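Local coordinates for protein nucleoside-diphosphate sugar epimerase (SulA family) (Corynebacterium glutamicum, PDB 3OH8) that probably epimerises the sugar of nucleoside-diphosphate sugars, using a nicotinamide cofactor expected in the Rossmann-type domain of its NAD-dependent epimerase/dehydratase family, at residues D190-A195 with V230-F235; L236-A241 with T289-D294; I250-V255 with R283-A288; F301-V306 with S359-A364. All blocks are in the same frame, centred on the assembly; numbering follows the deposited sequence.

Contact 1 (D190-A195 with V230-F235); sequences DPLNPA and VLPTKF
Pro191, Leu192 and Pro194 pack against Pro232 and Phe235 where a type I beta turn, Asp190 to Asn193, meets helix 222-242 of the Rossmann-type domain. The two prolines touch ring to ring, CB of Pro191 lying 3.8 Å from CG of Pro232. Beside them the carbonyl of Pro191 points at the helix: its O is 3.4 Å from CA of Pro232, a CA-H...O contact, and also reaches the edge of the Phe235 ring near its plane. CE2 of that ring approaches Leu192 O at 3.5 Å. Pro194 crosses Phe235 at about a right angle, resting CG 3.6 Å from CB of the phenylalanine. Leu192 starts away from the helix, yet CG, anti to its carbonyl carbon (chi1 -67°), leads back, and CD2 comes within 3.8 Å of Leu231 CB.

Behind this first shell, the turn is closed by Asn193 N donating to Asp190 O (2.9 Å), with a weak bond from Leu192 N to Asp190 OD1. Trp189, just before the turn, touches both Pro194 and Pro232. The helix is kinked at Pro232, whose N cannot donate to the preceding turn. A single water bridges the two backbones, donating to Pro191 O at 2.7 Å and to Pro232 O at 2.9 Å.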
loop_
_atom_site.group_PDB
_atom_site.type_symbol
_atom_site.label_atom_id
_atom_site.label_comp_id
_atom_site.label_asym_id
_atom_site.label_seq_id
_atom_site.Cartn_x
_atom_site.Cartn_y
_atom_site.Cartn_z
ATOM N N ASP A 190 -22.067 10.663 -7.411
ATOM C CA ASP A 190 -23.043 11.160 -6.438
ATOM C C ASP A 190 -23.555 9.956 -5.664
ATOM O O ASP A 190 -24.318 9.166 -6.198
ATOM C CB ASP A 190 -24.211 11.827 -7.165
ATOM C CG ASP A 190 -25.216 12.453 -6.208
ATOM O OD1 ASP A 190 -25.167 12.134 -5.000
ATOM O OD2 ASP A 190 -26.056 13.262 -6.661
ATOM N N PRO A 191 -23.118 9.798 -4.411
ATOM C CA PRO A 191 -23.417 8.554 -3.690
ATOM C C PRO A 191 -24.909 8.232 -3.625
ATOM O O PRO A 191 -25.279 7.056 -3.710
ATOM C CB PRO A 191 -22.861 8.813 -2.289
ATOM C CG PRO A 191 -21.784 9.845 -2.496
ATOM C CD PRO A 191 -22.305 10.730 -3.609
ATOM N N LEU A 192 -25.756 9.250 -3.490
ATOM C CA LEU A 192 -27.193 9.003 -3.342
ATOM C C LEU A 192 -27.940 9.074 -4.660
ATOM O O LEU A 192 -29.161 8.957 -4.695
ATOM C CB LEU A 192 -27.816 9.965 -2.329
ATOM C CG LEU A 192 -27.341 9.739 -0.889
ATOM C CD1 LEU A 192 -27.815 10.854 0.026
ATOM C CD2 LEU A 192 -27.805 8.370 -0.386
ATOM N N ASN A 193 -27.204 9.267 -5.746
ATOM C CA ASN A 193 -27.820 9.315 -7.058
ATOM C C ASN A 193 -26.776 9.075 -8.137
ATOM O O ASN A 193 -26.515 9.960 -8.939
ATOM C CB ASN A 193 -28.493 10.685 -7.277
ATOM C CG ASN A 193 -29.239 10.766 -8.602
ATOM O OD1 ASN A 193 -29.732 9.758 -9.110
ATOM N ND2 ASN A 193 -29.327 11.966 -9.163
ATOM N N PRO A 194 -26.169 7.875 -8.156
ATOM C CA PRO A 194 -25.064 7.603 -9.085
ATOM C C PRO A 194 -25.515 7.546 -10.553
ATOM O O PRO A 194 -26.586 7.014 -10.856
ATOM C CB PRO A 194 -24.540 6.239 -8.614
ATOM C CG PRO A 194 -25.737 5.589 -7.970
ATOM C CD PRO A 194 -26.440 6.726 -7.275
ATOM N N ALA A 195 -24.698 8.101 -11.444
ATOM C CA ALA A 195 -25.017 8.135 -12.866
ATOM C C ALA A 195 -25.263 6.735 -13.424
ATOM O O ALA A 195 -24.556 5.791 -13.082
ATOM C CB ALA A 195 -23.896 8.818 -13.637
ATOM N N VAL A 230 -24.832 2.682 3.676
ATOM C CA VAL A 230 -25.773 1.657 3.233
ATOM C C VAL A 230 -26.450 1.958 1.896
ATOM O O VAL A 230 -26.381 1.146 0.983
ATOM C CB VAL A 230 -26.819 1.344 4.329
ATOM C CG1 VAL A 230 -27.892 0.373 3.823
ATOM C CG2 VAL A 230 -26.118 0.792 5.561
ATOM N N LEU A 231 -27.099 3.115 1.772
ATOM C CA LEU A 231 -27.738 3.487 0.502
ATOM C C LEU A 231 -26.751 3.605 -0.703
ATOM O O LEU A 231 -27.001 3.066 -1.785
ATOM C CB LEU A 231 -28.561 4.774 0.672
ATOM C CG LEU A 231 -30.101 4.681 0.766
ATOM C CD1 LEU A 231 -30.578 3.350 1.317
ATOM C CD2 LEU A 231 -30.676 5.829 1.579
ATOM N N PRO A 232 -25.630 4.313 -0.520
ATOM C CA PRO A 232 -24.724 4.390 -1.672
ATOM C C PRO A 232 -24.235 3.009 -2.120
ATOM O O PRO A 232 -24.020 2.787 -3.322
ATOM C CB PRO A 232 -23.562 5.232 -1.144
ATOM C CG PRO A 232 -24.170 6.073 -0.033
ATOM C CD PRO A 232 -25.218 5.201 0.587
ATOM N N THR A 233 -24.051 2.099 -1.167
ATOM C CA THR A 233 -23.575 0.755 -1.478
ATOM C C THR A 233 -24.611 0.014 -2.310
ATOM O O THR A 233 -24.269 -0.707 -3.242
ATOM C CB THR A 233 -23.253 -0.047 -0.191
ATOM O OG1 THR A 233 -22.119 0.537 0.470
ATOM C CG2 THR A 233 -22.934 -1.470 -0.528
ATOM N N LYS A 234 -25.885 0.217 -1.977
ATOM C CA LYS A 234 -26.968 -0.435 -2.691
ATOM C C LYS A 234 -27.098 0.095 -4.115
ATOM O O LYS A 234 -27.291 -0.676 -5.063
ATOM C CB LYS A 234 -28.293 -0.248 -1.944
ATOM C CG LYS A 234 -29.448 -1.034 -2.527
ATOM C CD LYS A 234 -30.735 -0.733 -1.766
ATOM C CE LYS A 234 -31.940 -1.360 -2.441
ATOM N NZ LYS A 234 -33.202 -1.001 -1.733
ATOM N N PHE A 235 -27.011 1.411 -4.265
ATOM C CA PHE A 235 -27.159 2.016 -5.579
ATOM C C PHE A 235 -26.028 1.558 -6.492
ATOM O O PHE A 235 -26.238 1.279 -7.670
ATOM C CB PHE A 235 -27.252 3.545 -5.474
ATOM C CG PHE A 235 -28.438 4.024 -4.655
ATOM C CD1 PHE A 235 -29.526 3.189 -4.437
ATOM C CD2 PHE A 235 -28.461 5.300 -4.105
ATOM C CE1 PHE A 235 -30.625 3.620 -3.689
ATOM C CE2 PHE A 235 -29.552 5.741 -3.363
ATOM C CZ PHE A 235 -30.635 4.895 -3.153
HETATM O O HOH W 1 -23.769 5.151 -4.935
#

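Contact 2 (L236-A241 with T289-D294); sequences LAELVA and TAPASD
A pair of nearly parallel helices, 222-242 and 290-294, meets here through Ala237, Val240 and Ala241 on one side and Thr289, Pro291 and Ala292 on the other. Over the short segments the axes approach to 7.3 Å and differ by 17° in direction, a closeness that the small alanine side chains permit. Ala237 CB sits 3.8 Å from CA of Thr289 and 4.2 Å from CB of Ala292, so one methyl group is in contact with both the residue just before the shorter helix and its first turn. Next to it, CG1 of Val240, anti to its own backbone N (chi1 171°), reaches Ala292 CB at 3.9 Å.

Both helices lie on the same side of the parallel strands of the Rossmann-type sheet: Val240 touches Leu205 of strand 204-207, Ala237 and Thr289 touch Met249 of strand 248-254, and Ala292 touches Val299 of strand 298-308. The hydroxyl of Thr289 is bonded to Glu286 O of helix 277-287.

Farther from the sheet the contact turns to Pro291. Its ring is crossed by the aliphatic part of Glu238, with CG of the glutamate 4.0 Å from CB of the proline. Beyond the ring, the methyl of Ala241 meets the backbone instead, CB being 3.5 Å from Pro291 O. The amide N of Ala292 donates within its own segment to Thr289 O at 2.9 Å.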
loop_
_atom_site.group_PDB
_atom_site.type_symbol
_atom_site.label_atom_id
_atom_site.label_comp_id
_atom_site.label_asym_id
_atom_site.label_seq_id
_atom_site.Cartn_x
_atom_site.Cartn_y
_atom_site.Cartn_z
ATOM N N LEU A 236 -24.830 1.444 -5.938
ATOM C CA LEU A 236 -23.701 0.945 -6.721
ATOM C C LEU A 236 -23.940 -0.529 -7.096
ATOM O O LEU A 236 -23.687 -0.951 -8.227
ATOM C CB LEU A 236 -22.402 1.083 -5.923
ATOM C CG LEU A 236 -21.346 2.158 -6.230
ATOM C CD1 LEU A 236 -21.571 2.932 -7.549
ATOM C CD2 LEU A 236 -21.226 3.080 -5.064
ATOM N N ALA A 237 -24.417 -1.314 -6.139
ATOM C CA ALA A 237 -24.692 -2.730 -6.397
ATOM C C ALA A 237 -25.704 -2.894 -7.528
ATOM O O ALA A 237 -25.581 -3.793 -8.360
ATOM C CB ALA A 237 -25.171 -3.426 -5.136
ATOM N N GLU A 238 -26.694 -2.012 -7.570
ATOM C CA GLU A 238 -27.669 -2.046 -8.651
ATOM C C GLU A 238 -27.013 -1.795 -9.996
ATOM O O GLU A 238 -27.332 -2.463 -10.977
ATOM C CB GLU A 238 -28.803 -1.041 -8.395
ATOM C CG GLU A 238 -29.677 -1.456 -7.215
ATOM C CD GLU A 238 -30.728 -0.430 -6.837
ATOM O OE1 GLU A 238 -30.747 0.666 -7.432
ATOM O OE2 GLU A 238 -31.532 -0.720 -5.929
ATOM N N LEU A 239 -26.100 -0.827 -10.049
ATOM C CA LEU A 239 -25.394 -0.556 -11.290
ATOM C C LEU A 239 -24.565 -1.772 -11.689
ATOM O O LEU A 239 -24.473 -2.111 -12.869
ATOM C CB LEU A 239 -24.515 0.689 -11.167
ATOM C CG LEU A 239 -25.250 2.021 -10.995
ATOM C CD1 LEU A 239 -24.248 3.168 -10.865
ATOM C CD2 LEU A 239 -26.225 2.272 -12.151
ATOM N N VAL A 240 -23.969 -2.435 -10.704
ATOM C CA VAL A 240 -23.212 -3.641 -10.992
ATOM C C VAL A 240 -24.166 -4.674 -11.592
ATOM O O VAL A 240 -23.875 -5.289 -12.615
ATOM C CB VAL A 240 -22.517 -4.206 -9.732
ATOM C CG1 VAL A 240 -21.929 -5.578 -10.021
ATOM C CG2 VAL A 240 -21.432 -3.255 -9.255
ATOM N N ALA A 241 -25.319 -4.840 -10.956
ATOM C CA ALA A 241 -26.326 -5.770 -11.448
ATOM C C ALA A 241 -26.680 -5.466 -12.902
ATOM O O ALA A 241 -26.807 -6.374 -13.715
ATOM C CB ALA A 241 -27.571 -5.700 -10.578
ATOM N N THR A 289 -25.205 -5.033 -0.737
ATOM C CA THR A 289 -24.647 -5.521 -2.004
ATOM C C THR A 289 -25.537 -6.575 -2.660
ATOM O O THR A 289 -25.249 -7.044 -3.764
ATOM C CB THR A 289 -23.213 -6.139 -1.862
ATOM O OG1 THR A 289 -23.255 -7.309 -1.039
ATOM C CG2 THR A 289 -22.221 -5.136 -1.282
ATOM N N ALA A 290 -26.616 -6.943 -1.981
ATOM C CA ALA A 290 -27.483 -8.029 -2.450
ATOM C C ALA A 290 -27.920 -7.953 -3.927
ATOM O O ALA A 290 -27.958 -8.973 -4.600
ATOM C CB ALA A 290 -28.693 -8.197 -1.519
ATOM N N PRO A 291 -28.234 -6.751 -4.442
ATOM C CA PRO A 291 -28.606 -6.694 -5.863
ATOM C C PRO A 291 -27.523 -7.231 -6.803
ATOM O O PRO A 291 -27.854 -7.842 -7.818
ATOM C CB PRO A 291 -28.841 -5.200 -6.105
ATOM C CG PRO A 291 -29.247 -4.672 -4.751
ATOM C CD PRO A 291 -28.409 -5.446 -3.774
ATOM N N ALA A 292 -26.250 -7.010 -6.483
ATOM C CA ALA A 292 -25.180 -7.519 -7.332
ATOM C C ALA A 292 -25.127 -9.045 -7.318
ATOM O O ALA A 292 -25.071 -9.690 -8.360
ATOM C CB ALA A 292 -23.838 -6.949 -6.905
ATOM N N SER A 293 -25.137 -9.633 -6.130
ATOM C CA SER A 293 -25.025 -11.081 -6.050
ATOM C C SER A 293 -26.317 -11.741 -6.535
ATOM O O SER A 293 -26.277 -12.813 -7.133
ATOM C CB SER A 293 -24.647 -11.529 -4.636
ATOM O OG SER A 293 -25.493 -10.912 -3.681
ATOM N N ASP A 294 -27.457 -11.094 -6.307
ATOM C CA ASP A 294 -28.719 -11.617 -6.838
ATOM C C ASP A 294 -28.655 -11.714 -8.356
ATOM O O ASP A 294 -29.259 -12.606 -8.954
ATOM C CB ASP A 294 -29.906 -10.747 -6.438
ATOM C CG ASP A 294 -30.250 -10.870 -4.968
ATOM O OD1 ASP A 294 -29.789 -11.836 -4.322
ATOM O OD2 ASP A 294 -30.988 -9.999 -4.461
#

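Contact 3 (I250-V255 with R283-A288); sequences ISASAV and RDWEHA
Trp285 and Glu286 of helix 277-287 hold Ala252 and Ser253 of strand 248-254 by three kinds of interaction, within a beta-alpha-beta crossover that leads on to strand 298-308. The first is packing on the indole. Ser253 CA makes a CH-pi contact 3.9 Å from the centroid of the six-membered ring, 21° off its normal. Ala252 O lies over the same face, 3.2 Å from Trp285 CZ2 and towards the rim, while Ala252 CB adds an apolar touch to CZ2. CG of Trp285, anti to the backbone N (chi1 -175°), starts the ring toward the strand.

Water supplies the second kind. One molecule donates to Ala252 O at 2.9 Å, accepts from Ser251 OG and takes a weak bond from Trp285 NE1; a second lies close to Ser251 OG, Ala252 O and Trp285 O.

The third is a direct side-chain bond. Ser253 OG, anti to its own backbone N, donates to Glu286 OE2 at 2.6 Å and uses the anti lone pair of that oxygen. OE2 also forms a salt bridge with Arg303 NE on the adjoining strand. Gripped twice, this buried carboxylate oxygen is fixed in place, and the nearby guanidinium would be expected to favour the ionised form of Glu286.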
loop_
_atom_site.group_PDB
_atom_site.type_symbol
_atom_site.label_atom_id
_atom_site.label_comp_id
_atom_site.label_asym_id
_atom_site.label_seq_id
_atom_site.Cartn_x
_atom_site.Cartn_y
_atom_site.Cartn_z
ATOM N N ILE A 250 -16.175 -5.872 -5.322
ATOM C CA ILE A 250 -15.389 -6.033 -4.103
ATOM C C ILE A 250 -15.722 -4.879 -3.165
ATOM O O ILE A 250 -15.384 -3.729 -3.448
ATOM C CB ILE A 250 -13.869 -6.005 -4.395
ATOM C CG1 ILE A 250 -13.515 -7.027 -5.480
ATOM C CG2 ILE A 250 -13.076 -6.293 -3.117
ATOM C CD1 ILE A 250 -14.068 -8.433 -5.198
ATOM N N SER A 251 -16.381 -5.179 -2.052
ATOM C CA SER A 251 -16.934 -4.128 -1.208
ATOM C C SER A 251 -16.240 -4.073 0.157
ATOM O O SER A 251 -16.075 -5.100 0.811
ATOM C CB SER A 251 -18.446 -4.359 -1.018
ATOM O OG SER A 251 -19.048 -3.220 -0.439
ATOM N N ALA A 252 -15.837 -2.886 0.587
ATOM C CA ALA A 252 -15.204 -2.744 1.894
ATOM C C ALA A 252 -16.171 -3.171 3.001
ATOM O O ALA A 252 -17.377 -2.960 2.898
ATOM C CB ALA A 252 -14.765 -1.308 2.119
ATOM N N SER A 253 -15.643 -3.786 4.052
ATOM C CA SER A 253 -16.442 -4.036 5.248
ATOM C C SER A 253 -15.508 -3.884 6.435
ATOM O O SER A 253 -14.505 -3.179 6.329
ATOM C CB SER A 253 -17.102 -5.416 5.213
ATOM O OG SER A 253 -17.981 -5.568 6.318
ATOM N N ALA A 254 -15.813 -4.532 7.559
ATOM C CA ALA A 254 -14.990 -4.360 8.762
ATOM C C ALA A 254 -15.138 -5.534 9.705
ATOM O O ALA A 254 -16.181 -6.183 9.736
ATOM C CB ALA A 254 -15.375 -3.047 9.490
ATOM N N VAL A 255 -14.100 -5.797 10.490
ATOM C CA VAL A 255 -14.171 -6.852 11.494
ATOM C C VAL A 255 -15.217 -6.482 12.546
ATOM O O VAL A 255 -15.627 -7.322 13.363
ATOM C CB VAL A 255 -12.814 -7.067 12.174
ATOM C CG1 VAL A 255 -11.801 -7.680 11.182
ATOM C CG2 VAL A 255 -12.303 -5.750 12.719
ATOM N N ARG A 283 -23.640 -5.568 9.160
ATOM C CA ARG A 283 -24.563 -6.501 8.508
ATOM C C ARG A 283 -25.335 -5.784 7.404
ATOM O O ARG A 283 -25.477 -6.304 6.296
ATOM C CB ARG A 283 -25.573 -7.125 9.498
ATOM C CG ARG A 283 -24.983 -8.128 10.509
ATOM C CD ARG A 283 -26.090 -8.896 11.262
ATOM N NE ARG A 283 -26.959 -8.014 12.046
ATOM C CZ ARG A 283 -26.743 -7.684 13.321
ATOM N NH1 ARG A 283 -25.677 -8.146 13.967
ATOM N NH2 ARG A 283 -27.588 -6.883 13.954
ATOM N N ASP A 284 -25.861 -4.604 7.719
ATOM C CA ASP A 284 -26.626 -3.834 6.740
ATOM C C ASP A 284 -25.740 -3.400 5.575
ATOM O O ASP A 284 -26.147 -3.428 4.417
ATOM C CB ASP A 284 -27.204 -2.592 7.394
ATOM C CG ASP A 284 -28.281 -2.921 8.425
ATOM O OD1 ASP A 284 -28.724 -4.087 8.464
ATOM O OD2 ASP A 284 -28.671 -2.016 9.189
ATOM N N TRP A 285 -24.527 -2.975 5.907
ATOM C CA TRP A 285 -23.567 -2.520 4.908
ATOM C C TRP A 285 -23.261 -3.649 3.910
ATOM O O TRP A 285 -23.251 -3.447 2.691
ATOM C CB TRP A 285 -22.314 -2.070 5.654
ATOM C CG TRP A 285 -21.224 -1.446 4.863
ATOM C CD1 TRP A 285 -21.265 -1.013 3.570
ATOM C CD2 TRP A 285 -19.904 -1.170 5.344
ATOM N NE1 TRP A 285 -20.041 -0.482 3.211
ATOM C CE2 TRP A 285 -19.191 -0.568 4.284
ATOM C CE3 TRP A 285 -19.258 -1.376 6.570
ATOM C CZ2 TRP A 285 -17.854 -0.169 4.410
ATOM C CZ3 TRP A 285 -17.932 -0.987 6.695
ATOM C CH2 TRP A 285 -17.241 -0.391 5.614
ATOM N N GLU A 286 -23.035 -4.851 4.422
ATOM C CA GLU A 286 -22.837 -5.996 3.545
ATOM C C GLU A 286 -24.110 -6.378 2.783
ATOM O O GLU A 286 -24.068 -6.689 1.590
ATOM C CB GLU A 286 -22.283 -7.178 4.345
ATOM C CG GLU A 286 -20.879 -6.888 4.886
ATOM C CD GLU A 286 -20.261 -8.079 5.583
ATOM O OE1 GLU A 286 -20.855 -9.177 5.527
ATOM O OE2 GLU A 286 -19.188 -7.914 6.196
ATOM N N HIS A 287 -25.253 -6.345 3.461
ATOM C CA HIS A 287 -26.489 -6.783 2.816
ATOM C C HIS A 287 -26.902 -5.853 1.669
ATOM O O HIS A 287 -27.611 -6.257 0.759
ATOM C CB HIS A 287 -27.631 -6.913 3.838
ATOM C CG HIS A 287 -28.919 -7.373 3.227
ATOM N ND1 HIS A 287 -30.015 -6.550 3.085
ATOM C CD2 HIS A 287 -29.268 -8.562 2.679
ATOM C CE1 HIS A 287 -30.992 -7.218 2.496
ATOM N NE2 HIS A 287 -30.563 -8.441 2.240
ATOM N N ALA A 288 -26.448 -4.607 1.711
ATOM C CA ALA A 288 -26.732 -3.668 0.639
ATOM C C ALA A 288 -26.139 -4.075 -0.723
ATOM O O ALA A 288 -26.534 -3.519 -1.751
ATOM C CB ALA A 288 -26.265 -2.263 1.030
HETATM O O HOH W 2 -20.165 -3.960 1.728
HETATM O O HOH W 3 -18.115 -0.849 1.035
#

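Contact 4 (F301-V306 with S359-A364); sequences FIRTGV and SGPINA
With CG anti to its carbonyl carbon (chi1 -59°) and the chain extended from CG to NE, Arg303 lies side by side with Pro361, pointing the same way. This carries NE out beside the proline, and chi4 of 160° sets CZ so that Pro361 CB sits over the centre of the planar guanidinium, 3.2 Å from Arg303 CZ. Beneath, on the other face of the sheet, Ile302 CG2 is anti to the backbone N and meets Ala364 CB at 3.6 Å, while Ile302 CD1 touches Ile362 CB at 4.1 Å.

These side chains project from two neighbouring parallel strands, 298-308 and 360-364, of the Rossmann-type sheet. Five backbone bonds join them. Phe301 is bonded on both sides of Pro361, its N donating to Gly360 O (2.9 Å) and its O accepting from Ile362 N (2.7 Å). In the same way Arg303 N donates to Ile362 O and Arg303 O accepts from Ala364 N, each at 2.8 Å, before Gly305 N closes the series on Ala364 O at 3.2 Å. Gly360 enters the strand with a positive phi (77°), a conformation that favours glycine.

Helix 342-354 packs on the face carrying Ile302, Thr304 and Ala364, through Tyr349, Leu345 and Ile348. On the Arg303 face, besides the salt bridge to Glu286, Phe257 adds a cation-pi contact and Tyr258 OH is hydrogen-bonded to NH1. The buried positive charge is thus probably balanced by that glutamate, while Pro361 and its other neighbours hold the guanidinium's orientation.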
loop_
_atom_site.group_PDB
_atom_site.type_symbol
_atom_site.label_atom_id
_atom_site.label_comp_id
_atom_site.label_asym_id
_atom_site.label_seq_id
_atom_site.Cartn_x
_atom_site.Cartn_y
_atom_site.Cartn_z
ATOM N N PHE A 301 -16.722 -9.332 0.567
ATOM C CA PHE A 301 -16.715 -8.310 1.603
ATOM C C PHE A 301 -15.370 -8.380 2.275
ATOM O O PHE A 301 -15.000 -9.412 2.837
ATOM C CB PHE A 301 -17.806 -8.582 2.646
ATOM C CG PHE A 301 -19.124 -8.948 2.051
ATOM C CD1 PHE A 301 -19.851 -8.014 1.335
ATOM C CD2 PHE A 301 -19.642 -10.221 2.210
ATOM C CE1 PHE A 301 -21.067 -8.343 0.781
ATOM C CE2 PHE A 301 -20.863 -10.559 1.653
ATOM C CZ PHE A 301 -21.571 -9.614 0.934
ATOM N N ILE A 302 -14.622 -7.290 2.202
ATOM C CA ILE A 302 -13.285 -7.258 2.790
ATOM C C ILE A 302 -13.420 -6.721 4.213
ATOM O O ILE A 302 -13.401 -5.514 4.434
ATOM C CB ILE A 302 -12.336 -6.379 1.949
ATOM C CG1 ILE A 302 -12.349 -6.843 0.488
ATOM C CG2 ILE A 302 -10.914 -6.417 2.500
ATOM C CD1 ILE A 302 -12.136 -8.353 0.307
ATOM N N ARG A 303 -13.607 -7.633 5.168
ATOM C CA ARG A 303 -13.732 -7.245 6.561
ATOM C C ARG A 303 -12.351 -6.882 7.089
ATOM O O ARG A 303 -11.585 -7.744 7.505
ATOM C CB ARG A 303 -14.368 -8.381 7.381
ATOM C CG ARG A 303 -15.751 -8.777 6.866
ATOM C CD ARG A 303 -16.424 -9.867 7.732
ATOM N NE ARG A 303 -17.769 -10.159 7.243
ATOM C CZ ARG A 303 -18.441 -11.276 7.505
ATOM N NH1 ARG A 303 -17.901 -12.236 8.257
ATOM N NH2 ARG A 303 -19.653 -11.434 7.002
ATOM N N THR A 304 -12.043 -5.592 7.063
ATOM C CA THR A 304 -10.711 -5.111 7.391
ATOM C C THR A 304 -10.484 -4.901 8.883
ATOM O O THR A 304 -11.368 -4.421 9.606
ATOM C CB THR A 304 -10.445 -3.765 6.715
ATOM O OG1 THR A 304 -10.849 -3.841 5.343
ATOM C CG2 THR A 304 -8.960 -3.437 6.799
ATOM N N GLY A 305 -9.285 -5.250 9.327
ATOM C CA GLY A 305 -8.828 -4.899 10.658
ATOM C C GLY A 305 -8.363 -3.461 10.619
ATOM O O GLY A 305 -8.700 -2.727 9.695
ATOM N N VAL A 306 -7.589 -3.064 11.618
ATOM C CA VAL A 306 -7.019 -1.737 11.658
ATOM C C VAL A 306 -5.793 -1.706 10.749
ATOM O O VAL A 306 -4.811 -2.398 10.991
ATOM C CB VAL A 306 -6.589 -1.358 13.087
ATOM C CG1 VAL A 306 -5.807 -0.037 13.073
ATOM C CG2 VAL A 306 -7.807 -1.276 13.997
ATOM N N SER A 359 -14.757 -14.975 -2.842
ATOM C CA SER A 359 -16.118 -14.468 -2.776
ATOM C C SER A 359 -16.671 -14.627 -1.369
ATOM O O SER A 359 -16.149 -15.425 -0.577
ATOM C CB SER A 359 -17.021 -15.165 -3.804
ATOM O OG SER A 359 -17.434 -16.432 -3.352
ATOM N N GLY A 360 -17.712 -13.859 -1.052
ATOM C CA GLY A 360 -18.252 -13.849 0.303
ATOM C C GLY A 360 -17.366 -13.026 1.222
ATOM O O GLY A 360 -16.533 -12.238 0.749
ATOM N N PRO A 361 -17.534 -13.192 2.538
ATOM C CA PRO A 361 -16.725 -12.442 3.507
ATOM C C PRO A 361 -15.258 -12.891 3.527
ATOM O O PRO A 361 -14.983 -14.084 3.470
ATOM C CB PRO A 361 -17.382 -12.781 4.848
ATOM C CG PRO A 361 -18.009 -14.145 4.623
ATOM C CD PRO A 361 -18.498 -14.100 3.193
ATOM N N ILE A 362 -14.331 -11.937 3.587
ATOM C CA ILE A 362 -12.921 -12.252 3.751
ATOM C C ILE A 362 -12.375 -11.441 4.922
ATOM O O ILE A 362 -12.486 -10.221 4.920
ATOM C CB ILE A 362 -12.133 -11.860 2.501
ATOM C CG1 ILE A 362 -12.674 -12.598 1.268
ATOM C CG2 ILE A 362 -10.675 -12.156 2.705
ATOM C CD1 ILE A 362 -12.465 -14.125 1.316
ATOM N N ASN A 363 -11.830 -12.100 5.945
ATOM C CA ASN A 363 -11.176 -11.360 7.021
ATOM C C ASN A 363 -9.831 -10.838 6.517
ATOM O O ASN A 363 -8.902 -11.619 6.294
ATOM C CB ASN A 363 -10.965 -12.229 8.266
ATOM C CG ASN A 363 -12.265 -12.514 9.027
ATOM O OD1 ASN A 363 -12.305 -13.383 9.907
ATOM N ND2 ASN A 363 -13.316 -11.780 8.709
ATOM N N ALA A 364 -9.724 -9.529 6.311
ATOM C CA ALA A 364 -8.446 -8.959 5.879
ATOM C C ALA A 364 -7.707 -8.479 7.110
ATOM O O ALA A 364 -7.776 -7.310 7.473
ATOM C CB ALA A 364 -8.656 -7.822 4.896
#

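How the contacts relate
Contact 1 lies at the surface, contact 3 is buried, and contacts 2 and 4 are intermediate. Contacts 1 and 2 use successive turns of helix 222-242 and touch through Pro194 and Leu239; both are largely apolar, although contact 1 adds a bridging water. Contact 3 is nested in the chain loop closed by contact 2 and reaches it where Thr289 CG2 meets Ser251 OG. Polar chemistry increases towards the sheet: contact 3 combines waters with a serine-glutamate bond, and contact 4 rests on backbone pairing. These last two share a sheet, strand 248-254 of contact 3 lying next to strand 298-308 of contact 4, and are joined by the Arg303-Glu286 ion pair and a probable backbone bond from Ser253 N to Ile302 O.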